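Local coordinates for poly-beta-hydroxybuterate polymerase (PDB 5T6O), which probably acts as an acyltransferase that links hydroxybutyryl units into the storage polyester polyhydroxybutyrate, this chain being the catalytic domain of the class I synthase, at residues Val43-Asn48 / Leu116-Gly121; Lys49-Asp54 / Leu223-Asp228; Leu188-Thr193 / Ala229-Gly234. The protein carries 1 engineered substitution. All blocks are in the same frame, centred on the assembly; numbering follows the deposited sequence.

Read together, the three contacts lead from the probable catalytic centre of the alpha/beta hydrolase fold outward. Contacts 1 and 2 take up successive parts of the loop after strand 40-43. Contact 1 sets its beginning against the turn that carries the engineered Ala119; contact 2, its centre about 11 Å from that of contact 1, fixes the continuation on helix 220-227. Contact 3 lies about 13 Å centre to centre from contact 1 and 14 Å from contact 2, in the insertion to which that helix also belongs, and adjoins the loop through Thr230: Cys46 O of contact 1 lies 2.9 Å from Thr230 OG1, and Lys49 CG of contact 2 packs at 3.5 Å on Thr230 CG2.

Contact 1: residues Val43-Asn48 / Leu116-Gly121; sequences VPPCIN and LGFAVG. Engineered in segment 116-121: Ala119 (natural residue Cys).
Val43 and Pro45 meet Gly117, Phe118 and Gly121 in a buried parallel-strand contact at the centre of the domain, where strand 40-43 runs out beside strand 113-118 and both chains turn out of the main sheet. The pairing is polar at first. Val43 N donates to Leu116 O at 2.7 Å, and Val43 O receives Phe118 N at 3.2 Å. The same carbonyl oxygen also gathers two CA-H...O contacts, from Gly117 CA at 3.3 Å and from Gly121 CA at 3.4 Å. It is Gly121, with no CB to meet Val43 O, that lets the helix start close against the strand; Gly117 lies bare beneath Gly121 O.

Beyond Val43 the contact becomes apolar. The ring of Pro45 lies over the turn: its CD lies 3.2 Å from Phe118 O and also touches CD2 of the Phe118 ring, the two side chains crossing obliquely. From the helical side Val120 presents one methyl, CG1, which sits between its own backbone N and carbonyl carbon (chi1 71°) and reaches both CA and CB of Pro45, the latter at 3.6 Å. This methyl also lies 3.7 Å from Cys46 N, a buried amide that has no polar partner in the model. Trp236 and Tyr240 of helix 234-246 pack on the same valine.

Ala119, an engineered residue in place of the natural cysteine, has phi 59° and psi -133° at the N-cap of helix 120-134. A sharp strand-turn-helix with glycines two residues before and after this position is the nucleophile elbow of the alpha/beta hydrolase fold, consistent with a catalytic role for the natural cysteine.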
ATOM      1  N   VAL A  43      19.024  16.325 -22.253  1.00 21.85           N
ATOM      2  CA  VAL A  43      18.922  17.250 -21.124  1.00 23.42           C
ATOM      3  C   VAL A  43      18.890  16.427 -19.841  1.00 22.69           C
ATOM      4  O   VAL A  43      17.839  15.886 -19.464  1.00 21.86           O
ATOM      5  CB  VAL A  43      17.688  18.161 -21.235  1.00 22.98           C
ATOM      6  CG1 VAL A  43      17.625  19.137 -20.028  1.00 22.90           C
ATOM      7  CG2 VAL A  43      17.722  18.938 -22.562  1.00 26.96           C
ATOM      8  N   PRO A  44      20.021  16.291 -19.164  1.00 24.78           N
ATOM      9  CA  PRO A  44      20.081  15.506 -17.940  1.00 22.12           C
ATOM     10  C   PRO A  44      19.553  16.302 -16.760  1.00 23.72           C
ATOM     11  O   PRO A  44      19.324  17.514 -16.869  1.00 22.98           O
ATOM     12  CB  PRO A  44      21.583  15.214 -17.782  1.00 27.83           C
ATOM     13  CG  PRO A  44      22.246  15.785 -19.046  1.00 39.71           C
ATOM     14  CD  PRO A  44      21.330  16.834 -19.543  1.00 30.50           C
ATOM     15  N   PRO A  45      19.351  15.662 -15.610  1.00 24.81           N
ATOM     16  CA  PRO A  45      18.980  16.419 -14.405  1.00 24.21           C
ATOM     17  C   PRO A  45      20.082  17.383 -13.994  1.00 24.11           C
ATOM     18  O   PRO A  45      21.266  17.163 -14.269  1.00 23.63           O
ATOM     19  CB  PRO A  45      18.790  15.326 -13.344  1.00 21.98           C
ATOM     20  CG  PRO A  45      19.666  14.169 -13.848  1.00 24.71           C
ATOM     21  CD  PRO A  45      19.477  14.216 -15.340  1.00 26.86           C
ATOM     22  N   CYS A  46      19.682  18.463 -13.325  1.00 23.25           N
ATOM     23  CA  CYS A  46      20.637  19.328 -12.637  1.00 24.01           C
ATOM     24  C   CYS A  46      20.693  19.032 -11.144  1.00 24.84           C
ATOM     25  O   CYS A  46      21.403  19.724 -10.402  1.00 24.06           O
ATOM     26  CB  CYS A  46      20.297  20.799 -12.882  1.00 24.11           C
ATOM     27  SG  CYS A  46      18.587  21.254 -12.431  1.00 27.38           S
ATOM     28  N   ILE A  47      19.950  18.019 -10.708  1.00 25.17           N
ATOM     29  CA  ILE A  47      20.102  17.384  -9.403  1.00 21.80           C
ATOM     30  C   ILE A  47      21.058  16.209  -9.598  1.00 23.82           C
ATOM     31  O   ILE A  47      20.744  15.275 -10.336  1.00 23.71           O
ATOM     32  CB  ILE A  47      18.732  16.937  -8.869  1.00 26.79           C
ATOM     33  CG1 ILE A  47      17.860  18.183  -8.622  1.00 23.94           C
ATOM     34  CG2 ILE A  47      18.868  16.059  -7.632  1.00 23.44           C
ATOM     35  CD1 ILE A  47      16.372  17.883  -8.401  1.00 23.30           C
ATOM     36  N   ASN A  48      22.227  16.260  -8.946  1.00 22.38           N
ATOM     37  CA  ASN A  48      23.432  15.542  -9.375  1.00 21.23           C
ATOM     38  C   ASN A  48      23.814  15.928 -10.807  1.00 23.83           C
ATOM     39  O   ASN A  48      23.212  16.832 -11.398  1.00 25.44           O
ATOM     40  CB  ASN A  48      23.287  14.019  -9.247  1.00 21.88           C
ATOM     41  CG  ASN A  48      23.328  13.555  -7.802  1.00 26.84           C
ATOM     42  OD1 ASN A  48      24.224  13.930  -7.030  1.00 30.46           O
ATOM     43  ND2 ASN A  48      22.360  12.750  -7.426  1.00 20.62           N
ATOM     44  N   LEU A 116      15.864  14.555 -25.582  1.00 23.73           N
ATOM     45  CA  LEU A 116      15.703  13.589 -24.509  1.00 23.81           C
ATOM     46  C   LEU A 116      15.854  14.322 -23.183  1.00 23.06           C
ATOM     47  O   LEU A 116      16.691  15.223 -23.049  1.00 23.87           O
ATOM     48  CB  LEU A 116      16.736  12.445 -24.613  1.00 24.24           C
ATOM     49  CG  LEU A 116      16.886  11.433 -23.465  1.00 26.55           C
ATOM     50  CD1 LEU A 116      17.480  10.123 -24.005  1.00 24.68           C
ATOM     51  CD2 LEU A 116      17.756  11.958 -22.305  1.00 24.65           C
ATOM     52  N   GLY A 117      15.031  13.946 -22.215  1.00 23.87           N
ATOM     53  CA  GLY A 117      15.224  14.380 -20.846  1.00 24.11           C
ATOM     54  C   GLY A 117      15.253  13.177 -19.928  1.00 24.55           C
ATOM     55  O   GLY A 117      14.662  12.140 -20.218  1.00 27.50           O
ATOM     56  N   PHE A 118      15.978  13.322 -18.814  1.00 21.18           N
ATOM     57  CA  PHE A 118      16.043  12.293 -17.776  1.00 21.07           C
ATOM     58  C   PHE A 118      15.723  12.941 -16.438  1.00 25.90           C
ATOM     59  O   PHE A 118      16.362  13.928 -16.064  1.00 23.50           O
ATOM     60  CB  PHE A 118      17.427  11.630 -17.727  1.00 21.78           C
ATOM     61  CG  PHE A 118      17.595  10.666 -16.568  1.00 25.30           C
ATOM     62  CD1 PHE A 118      16.680   9.648 -16.361  1.00 30.04           C
ATOM     63  CD2 PHE A 118      18.673  10.768 -15.704  1.00 28.25           C
ATOM     64  CE1 PHE A 118      16.828   8.755 -15.318  1.00 26.53           C
ATOM     65  CE2 PHE A 118      18.824   9.879 -14.648  1.00 27.82           C
ATOM     66  CZ  PHE A 118      17.902   8.869 -14.456  1.00 26.20           C
ATOM     67  N   ALA A 119      14.729  12.403 -15.729  1.00 23.68           N
ATOM     68  CA  ALA A 119      14.379  12.874 -14.372  1.00 22.55           C
ATOM     69  C   ALA A 119      14.014  14.353 -14.470  1.00 21.92           C
ATOM     70  O   ALA A 119      13.246  14.732 -15.368  1.00 23.31           O
ATOM     71  CB  ALA A 119      15.511  12.549 -13.415  1.00 22.85           C
ATOM     72  N   VAL A 120      14.537  15.226 -13.604  1.00 25.51           N
ATOM     73  CA  VAL A 120      14.123  16.624 -13.694  1.00 22.09           C
ATOM     74  C   VAL A 120      14.535  17.247 -15.031  1.00 26.83           C
ATOM     75  O   VAL A 120      13.904  18.209 -15.479  1.00 25.86           O
ATOM     76  CB  VAL A 120      14.658  17.450 -12.500  1.00 20.23           C
ATOM     77  CG1 VAL A 120      16.167  17.661 -12.595  1.00 23.35           C
ATOM     78  CG2 VAL A 120      13.922  18.783 -12.442  1.00 22.85           C
ATOM     79  N   GLY A 121      15.561  16.695 -15.702  1.00 23.46           N
ATOM     80  CA  GLY A 121      15.846  17.123 -17.067  1.00 22.22           C
ATOM     81  C   GLY A 121      14.651  16.957 -17.990  1.00 24.46           C
ATOM     82  O   GLY A 121      14.436  17.774 -18.892  1.00 24.11           O
TER

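Contact 2: residues Lys49-Asp54 / Leu223-Asp228; sequences KYYILD and LFWNGD
Tyr51 has CG between its backbone N and carbonyl carbon (chi1 62°), while Trp225 has CG anti to its backbone N (chi1 167°), and these settings start the two side chains toward each other. Their rings form a T-shaped, edge-to-face pair with planes at 81°. The indole supplies the edge: Trp225 CD1 stands over one face of the phenol, toward the rim, 3.8 Å from Tyr51 CE1. The pair joins the 3-10 turn 50-53, in the loop after strand 40-43 of the alpha/beta hydrolase fold, to the end of helix 220-227.

The indole is used on two further sides. In its plane, Trp225 NE1 donates to Lys49 O at 2.8 Å; over one face of the ring system lies Ile52, whose CB makes a CH-pi contact and comes within 3.4 Å of Trp225 CE2.

Asp228, just beyond the helix, divides its carboxylate between two donors. Tyr51 OH reaches the anti lone pair of Asp228 OD2 at 2.7 Å. The extended Lys49 chain brings NZ to the syn side of Asp228 OD1 but well out of the carboxylate plane, forming a salt bridge of 2.9 Å. The ammonium has further hydrogen bonds to Val385 O and Ala387 O near the C-terminus, so the aspartate is one of several acceptors around it.

A single water completes the join, accepting from Lys49 N and donating to Trp225 O and, at 2.7 Å, to Asp228 O.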
ATOM      1  N   LYS A  49      24.824  15.273 -11.366  1.00 21.41           N
ATOM      2  CA  LYS A  49      25.398  15.701 -12.636  1.00 20.59           C
ATOM      3  C   LYS A  49      25.032  14.756 -13.776  1.00 21.26           C
ATOM      4  O   LYS A  49      24.503  13.663 -13.575  1.00 23.78           O
ATOM      5  CB  LYS A  49      26.918  15.823 -12.509  1.00 20.87           C
ATOM      6  CG  LYS A  49      27.300  16.929 -11.514  1.00 24.15           C
ATOM      7  CD  LYS A  49      28.764  16.846 -11.132  1.00 22.36           C
ATOM      8  CE  LYS A  49      29.106  17.947 -10.125  1.00 24.42           C
ATOM      9  NZ  LYS A  49      30.571  17.920  -9.840  1.00 24.65           N
ATOM     10  N   TYR A  50      25.356  15.195 -14.999  1.00 22.71           N
ATOM     11  CA  TYR A  50      24.830  14.525 -16.190  1.00 26.43           C
ATOM     12  C   TYR A  50      25.347  13.106 -16.366  1.00 26.47           C
ATOM     13  O   TYR A  50      24.692  12.307 -17.048  1.00 25.82           O
ATOM     14  CB  TYR A  50      25.173  15.324 -17.450  1.00 26.54           C
ATOM     15  CG  TYR A  50      26.585  15.139 -17.974  1.00 26.30           C
ATOM     16  CD1 TYR A  50      26.918  14.054 -18.795  1.00 25.56           C
ATOM     17  CD2 TYR A  50      27.580  16.062 -17.674  1.00 27.15           C
ATOM     18  CE1 TYR A  50      28.202  13.886 -19.264  1.00 25.67           C
ATOM     19  CE2 TYR A  50      28.863  15.906 -18.151  1.00 27.65           C
ATOM     20  CZ  TYR A  50      29.165  14.816 -18.951  1.00 24.67           C
ATOM     21  OH  TYR A  50      30.442  14.674 -19.427  1.00 26.26           O
ATOM     22  N   TYR A  51      26.513  12.785 -15.806  1.00 25.27           N
ATOM     23  CA  TYR A  51      27.250  11.617 -16.264  1.00 23.80           C
ATOM     24  C   TYR A  51      26.666  10.301 -15.766  1.00 22.37           C
ATOM     25  O   TYR A  51      27.217   9.242 -16.091  1.00 23.96           O
ATOM     26  CB  TYR A  51      28.727  11.736 -15.876  1.00 23.10           C
ATOM     27  CG  TYR A  51      29.024  11.802 -14.397  1.00 24.57           C
ATOM     28  CD1 TYR A  51      29.166  10.635 -13.645  1.00 25.73           C
ATOM     29  CD2 TYR A  51      29.248  13.022 -13.766  1.00 21.86           C
ATOM     30  CE1 TYR A  51      29.462  10.684 -12.303  1.00 24.61           C
ATOM     31  CE2 TYR A  51      29.559  13.078 -12.406  1.00 21.37           C
ATOM     32  CZ  TYR A  51      29.660  11.909 -11.687  1.00 25.10           C
ATOM     33  OH  TYR A  51      29.956  11.946 -10.344  1.00 27.25           O
ATOM     34  N   ILE A  52      25.553  10.331 -15.023  1.00 22.67           N
ATOM     35  CA  ILE A  52      24.768   9.105 -14.893  1.00 21.65           C
ATOM     36  C   ILE A  52      24.415   8.568 -16.278  1.00 24.50           C
ATOM     37  O   ILE A  52      24.264   7.355 -16.461  1.00 25.26           O
ATOM     38  CB  ILE A  52      23.500   9.346 -14.033  1.00 25.36           C
ATOM     39  CG1 ILE A  52      22.801   8.018 -13.697  1.00 26.65           C
ATOM     40  CG2 ILE A  52      22.519  10.291 -14.748  1.00 24.85           C
ATOM     41  CD1 ILE A  52      23.692   7.004 -13.022  1.00 24.21           C
ATOM     42  N   LEU A  53      24.330   9.448 -17.278  1.00 22.89           N
ATOM     43  CA  LEU A  53      24.036   9.055 -18.656  1.00 22.72           C
ATOM     44  C   LEU A  53      25.277   8.682 -19.451  1.00 23.61           C
ATOM     45  O   LEU A  53      25.142   8.230 -20.589  1.00 23.25           O
ATOM     46  CB  LEU A  53      23.310  10.188 -19.387  1.00 24.74           C
ATOM     47  CG  LEU A  53      21.982  10.606 -18.757  1.00 28.07           C
ATOM     48  CD1 LEU A  53      21.353  11.714 -19.556  1.00 29.62           C
ATOM     49  CD2 LEU A  53      21.053   9.392 -18.683  1.00 26.69           C
ATOM     50  N   ASP A  54      26.473   8.883 -18.897  1.00 22.87           N
ATOM     51  CA  ASP A  54      27.728   8.493 -19.558  1.00 22.44           C
ATOM     52  C   ASP A  54      28.668   7.954 -18.482  1.00 27.10           C
ATOM     53  O   ASP A  54      29.772   8.439 -18.282  1.00 26.79           O
ATOM     54  CB  ASP A  54      28.355   9.675 -20.303  1.00 22.46           C
ATOM     55  CG  ASP A  54      29.660   9.299 -21.019  1.00 28.84           C
ATOM     56  OD1 ASP A  54      29.788   8.137 -21.444  1.00 26.87           O
ATOM     57  OD2 ASP A  54      30.560  10.162 -21.148  1.00 27.14           O
ATOM     58  N   LEU A 223      26.843   5.182  -6.168  1.00 25.57           N
ATOM     59  CA  LEU A 223      27.029   5.964  -4.948  1.00 26.43           C
ATOM     60  C   LEU A 223      27.974   7.141  -5.187  1.00 29.14           C
ATOM     61  O   LEU A 223      27.777   8.232  -4.637  1.00 26.92           O
ATOM     62  CB  LEU A 223      27.545   5.062  -3.827  1.00 29.65           C
ATOM     63  CG  LEU A 223      26.554   3.971  -3.374  1.00 30.98           C
ATOM     64  CD1 LEU A 223      27.183   3.069  -2.321  1.00 37.67           C
ATOM     65  CD2 LEU A 223      25.310   4.616  -2.845  1.00 28.33           C
ATOM     66  N   PHE A 224      28.998   6.944  -6.013  1.00 24.71           N
ATOM     67  CA  PHE A 224      29.885   8.051  -6.358  1.00 27.45           C
ATOM     68  C   PHE A 224      29.125   9.168  -7.059  1.00 24.08           C
ATOM     69  O   PHE A 224      29.242  10.345  -6.688  1.00 25.52           O
ATOM     70  CB  PHE A 224      31.035   7.554  -7.234  1.00 28.42           C
ATOM     71  CG  PHE A 224      31.841   8.659  -7.853  1.00 28.45           C
ATOM     72  CD1 PHE A 224      32.788   9.350  -7.103  1.00 32.67           C
ATOM     73  CD2 PHE A 224      31.659   9.006  -9.187  1.00 28.73           C
ATOM     74  CE1 PHE A 224      33.527  10.368  -7.665  1.00 30.12           C
ATOM     75  CE2 PHE A 224      32.405  10.031  -9.756  1.00 28.50           C
ATOM     76  CZ  PHE A 224      33.347  10.702  -8.992  1.00 29.91           C
ATOM     77  N   TRP A 225      28.336   8.816  -8.082  1.00 25.62           N
ATOM     78  CA  TRP A 225      27.522   9.808  -8.780  1.00 27.41           C
ATOM     79  C   TRP A 225      26.558  10.498  -7.826  1.00 23.77           C
ATOM     80  O   TRP A 225      26.463  11.729  -7.802  1.00 26.44           O
ATOM     81  CB  TRP A 225      26.746   9.143  -9.917  1.00 24.31           C
ATOM     82  CG  TRP A 225      25.671  10.015 -10.478  1.00 24.40           C
ATOM     83  CD1 TRP A 225      25.845  11.124 -11.277  1.00 23.43           C
ATOM     84  CD2 TRP A 225      24.256   9.874 -10.287  1.00 25.05           C
ATOM     85  NE1 TRP A 225      24.619  11.678 -11.574  1.00 21.95           N
ATOM     86  CE2 TRP A 225      23.633  10.925 -10.993  1.00 21.96           C
ATOM     87  CE3 TRP A 225      23.451   8.950  -9.588  1.00 26.82           C
ATOM     88  CZ2 TRP A 225      22.245  11.074 -11.043  1.00 21.12           C
ATOM     89  CZ3 TRP A 225      22.071   9.109  -9.622  1.00 23.18           C
ATOM     90  CH2 TRP A 225      21.481  10.162 -10.351  1.00 25.87           C
ATOM     91  N   ASN A 226      25.839   9.721  -7.021  1.00 20.76           N
ATOM     92  CA  ASN A 226      24.899  10.344  -6.096  1.00 23.80           C
ATOM     93  C   ASN A 226      25.614  11.236  -5.092  1.00 24.74           C
ATOM     94  O   ASN A 226      25.066  12.262  -4.675  1.00 24.51           O
ATOM     95  CB  ASN A 226      24.090   9.270  -5.371  1.00 22.80           C
ATOM     96  CG  ASN A 226      23.035   9.856  -4.475  1.00 23.08           C
ATOM     97  OD1 ASN A 226      21.991  10.309  -4.947  1.00 23.97           O
ATOM     98  ND2 ASN A 226      23.285   9.832  -3.167  1.00 27.10           N
ATOM     99  N   GLY A 227      26.823  10.857  -4.679  1.00 24.01           N
ATOM    100  CA  GLY A 227      27.571  11.641  -3.709  1.00 25.23           C
ATOM    101  C   GLY A 227      28.201  12.892  -4.268  1.00 31.24           C
ATOM    102  O   GLY A 227      28.608  13.766  -3.501  1.00 30.66           O
ATOM    103  N   ASP A 228      28.281  12.984  -5.594  1.00 24.93           N
ATOM    104  CA  ASP A 228      28.842  14.129  -6.319  1.00 24.06           C
ATOM    105  C   ASP A 228      27.718  15.168  -6.430  1.00 30.31           C
ATOM    106  O   ASP A 228      27.037  15.312  -7.447  1.00 26.64           O
ATOM    107  CB  ASP A 228      29.373  13.659  -7.670  1.00 26.73           C
ATOM    108  CG  ASP A 228      30.231  14.693  -8.382  1.00 29.14           C
ATOM    109  OD1 ASP A 228      30.381  15.822  -7.875  1.00 26.55           O
ATOM    110  OD2 ASP A 228      30.757  14.359  -9.473  1.00 23.88           O
TER
HETATM  111  O   HOH W   1      26.613  13.905  -9.733  1.00 25.80           O

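Contact 3: residues Leu188-Thr193 / Ala229-Gly234; sequences LELANT and ATNLPG
Glu189 and Leu232, and after them Ala191 and Thr230, are the two hydrogen-bonded pairs of a short antiparallel ribbon whose strands, 188-191 and 230-233, run at 137° to each other. In the first pair both amides are satisfied across the ribbon: Glu189 N donates to Leu232 O at 2.9 Å and Leu232 N to Glu189 O at 2.8 Å. The second pair is less even. Ala191 N lies 2.8 Å from Thr230 O, but its N-H...O angle is bent to 137°; the return bond, from Thr230 N to Ala191 O, is straighter and longer, at 3.2 Å.

Asn231, in a non-hydrogen-bonded pair with Leu190, finds its donors' partners outside the ribbon, as does the hydroxyl of Thr230: Asn231 N gives to Asn79 OD1, Asn231 ND2 to Ala389 O and Pro80 O, and Thr230 OG1 to Cys46 O. The side chain of Asn231 runs next to that of Leu190, pointing the same way, with OD1 3.6 Å from Leu190 CD2.

On the face of Ala191 and Leu232, Ala191 CB packs at 3.7 Å on Leu232 CG. Tyr237 of helix 234-246 touches the leucine, and the disulfide Cys182-Cys238 ties the chain ahead of strand 188-191 to that helix. Such a ribbon, inserted in the sequence between strands 140-146 and 272-277 of the main sheet, is consistent with the cap region of an alpha/beta hydrolase fold.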
ATOM      1  N   LEU A 188      22.321  28.640  -2.055  1.00 30.62           N
ATOM      2  CA  LEU A 188      22.670  27.407  -2.741  1.00 26.95           C
ATOM      3  C   LEU A 188      22.313  26.278  -1.794  1.00 33.66           C
ATOM      4  O   LEU A 188      22.776  26.261  -0.649  1.00 38.26           O
ATOM      5  CB  LEU A 188      24.155  27.379  -3.081  1.00 29.96           C
ATOM      6  CG  LEU A 188      24.654  28.545  -3.926  1.00 36.52           C
ATOM      7  CD1 LEU A 188      26.175  28.515  -4.012  1.00 36.32           C
ATOM      8  CD2 LEU A 188      24.015  28.484  -5.303  1.00 30.47           C
ATOM      9  N   GLU A 189      21.478  25.359  -2.243  1.00 25.84           N
ATOM     10  CA  GLU A 189      21.099  24.224  -1.418  1.00 27.28           C
ATOM     11  C   GLU A 189      21.638  22.958  -2.056  1.00 29.09           C
ATOM     12  O   GLU A 189      21.412  22.714  -3.248  1.00 27.83           O
ATOM     13  CB  GLU A 189      19.587  24.135  -1.234  1.00 28.23           C
ATOM     14  CG  GLU A 189      19.060  25.140  -0.241  1.00 40.77           C
ATOM     15  CD  GLU A 189      19.642  24.932   1.157  1.00 47.57           C
ATOM     16  OE1 GLU A 189      20.121  23.807   1.472  1.00 46.03           O
ATOM     17  OE2 GLU A 189      19.616  25.900   1.940  1.00 53.88           O
ATOM     18  N   LEU A 190      22.378  22.183  -1.269  1.00 24.36           N
ATOM     19  CA  LEU A 190      22.882  20.899  -1.741  1.00 25.55           C
ATOM     20  C   LEU A 190      21.731  20.001  -2.157  1.00 26.80           C
ATOM     21  O   LEU A 190      20.701  19.937  -1.479  1.00 29.75           O
ATOM     22  CB  LEU A 190      23.685  20.209  -0.641  1.00 27.65           C
ATOM     23  CG  LEU A 190      25.069  20.765  -0.347  1.00 38.54           C
ATOM     24  CD1 LEU A 190      25.598  20.137   0.936  1.00 36.52           C
ATOM     25  CD2 LEU A 190      25.990  20.482  -1.531  1.00 36.76           C
ATOM     26  N   ALA A 191      21.925  19.273  -3.261  1.00 24.20           N
ATOM     27  CA  ALA A 191      20.906  18.349  -3.749  1.00 28.83           C
ATOM     28  C   ALA A 191      21.554  17.075  -4.255  1.00 29.17           C
ATOM     29  O   ALA A 191      22.636  17.107  -4.845  1.00 26.26           O
ATOM     30  CB  ALA A 191      20.076  18.950  -4.889  1.00 27.77           C
ATOM     31  N   ASN A 192      20.881  15.950  -4.027  1.00 23.64           N
ATOM     32  CA  ASN A 192      21.242  14.714  -4.697  1.00 23.87           C
ATOM     33  C   ASN A 192      19.959  13.973  -5.033  1.00 25.23           C
ATOM     34  O   ASN A 192      18.861  14.382  -4.652  1.00 24.86           O
ATOM     35  CB  ASN A 192      22.196  13.878  -3.844  1.00 25.55           C
ATOM     36  CG  ASN A 192      21.616  13.539  -2.499  1.00 30.30           C
ATOM     37  OD1 ASN A 192      20.440  13.237  -2.382  1.00 30.61           O
ATOM     38  ND2 ASN A 192      22.439  13.618  -1.469  1.00 31.91           N
ATOM     39  N   THR A 193      20.102  12.872  -5.766  1.00 24.61           N
ATOM     40  CA  THR A 193      18.939  12.209  -6.335  1.00 22.57           C
ATOM     41  C   THR A 193      18.257  11.306  -5.317  1.00 20.36           C
ATOM     42  O   THR A 193      17.044  11.407  -5.103  1.00 24.17           O
ATOM     43  CB  THR A 193      19.355  11.391  -7.562  1.00 29.05           C
ATOM     44  OG1 THR A 193      19.891  12.269  -8.557  1.00 26.52           O
ATOM     45  CG2 THR A 193      18.162  10.644  -8.139  1.00 24.48           C
ATOM     46  N   ALA A 229      27.490  15.881  -5.330  1.00 27.59           N
ATOM     47  CA  ALA A 229      26.254  16.650  -5.193  1.00 26.84           C
ATOM     48  C   ALA A 229      26.307  17.961  -5.979  1.00 22.24           C
ATOM     49  O   ALA A 229      27.370  18.484  -6.304  1.00 21.78           O
ATOM     50  CB  ALA A 229      25.975  16.955  -3.719  1.00 31.09           C
ATOM     51  N   THR A 230      25.125  18.490  -6.296  1.00 23.52           N
ATOM     52  CA  THR A 230      25.031  19.759  -6.994  1.00 23.97           C
ATOM     53  C   THR A 230      24.266  20.751  -6.134  1.00 26.49           C
ATOM     54  O   THR A 230      23.459  20.364  -5.289  1.00 29.09           O
ATOM     55  CB  THR A 230      24.355  19.604  -8.356  1.00 22.64           C
ATOM     56  OG1 THR A 230      23.052  19.022  -8.182  1.00 24.12           O
ATOM     57  CG2 THR A 230      25.223  18.706  -9.255  1.00 22.66           C
ATOM     58  N   ASN A 231      24.546  22.031  -6.342  1.00 22.19           N
ATOM     59  CA  ASN A 231      23.801  23.091  -5.673  1.00 21.55           C
ATOM     60  C   ASN A 231      22.585  23.484  -6.489  1.00 27.85           C
ATOM     61  O   ASN A 231      22.654  23.576  -7.716  1.00 26.60           O
ATOM     62  CB  ASN A 231      24.667  24.328  -5.463  1.00 22.69           C
ATOM     63  CG  ASN A 231      25.714  24.127  -4.392  1.00 24.30           C
ATOM     64  OD1 ASN A 231      25.439  23.522  -3.353  1.00 29.42           O
ATOM     65  ND2 ASN A 231      26.926  24.617  -4.648  1.00 26.45           N
ATOM     66  N   LEU A 232      21.481  23.760  -5.793  1.00 24.93           N
ATOM     67  CA  LEU A 232      20.311  24.333  -6.436  1.00 23.12           C
ATOM     68  C   LEU A 232      20.161  25.772  -5.983  1.00 22.86           C
ATOM     69  O   LEU A 232      20.206  26.027  -4.776  1.00 25.20           O
ATOM     70  CB  LEU A 232      19.040  23.558  -6.081  1.00 20.54           C
ATOM     71  CG  LEU A 232      18.960  22.072  -6.449  1.00 26.92           C
ATOM     72  CD1 LEU A 232      17.598  21.511  -6.044  1.00 26.81           C
ATOM     73  CD2 LEU A 232      19.215  21.872  -7.958  1.00 25.21           C
ATOM     74  N   PRO A 233      19.981  26.725  -6.891  1.00 22.29           N
ATOM     75  CA  PRO A 233      19.706  28.103  -6.460  1.00 26.10           C
ATOM     76  C   PRO A 233      18.390  28.164  -5.699  1.00 22.28           C
ATOM     77  O   PRO A 233      17.440  27.441  -6.002  1.00 22.70           O
ATOM     78  CB  PRO A 233      19.634  28.885  -7.779  1.00 28.04           C
ATOM     79  CG  PRO A 233      20.333  27.954  -8.804  1.00 24.30           C
ATOM     80  CD  PRO A 233      19.965  26.585  -8.359  1.00 21.46           C
ATOM     81  N   GLY A 234      18.344  29.045  -4.702  1.00 24.18           N
ATOM     82  CA  GLY A 234      17.186  29.172  -3.839  1.00 24.55           C
ATOM     83  C   GLY A 234      15.870  29.304  -4.583  1.00 25.94           C
ATOM     84  O   GLY A 234      14.946  28.511  -4.377  1.00 25.23           O
TER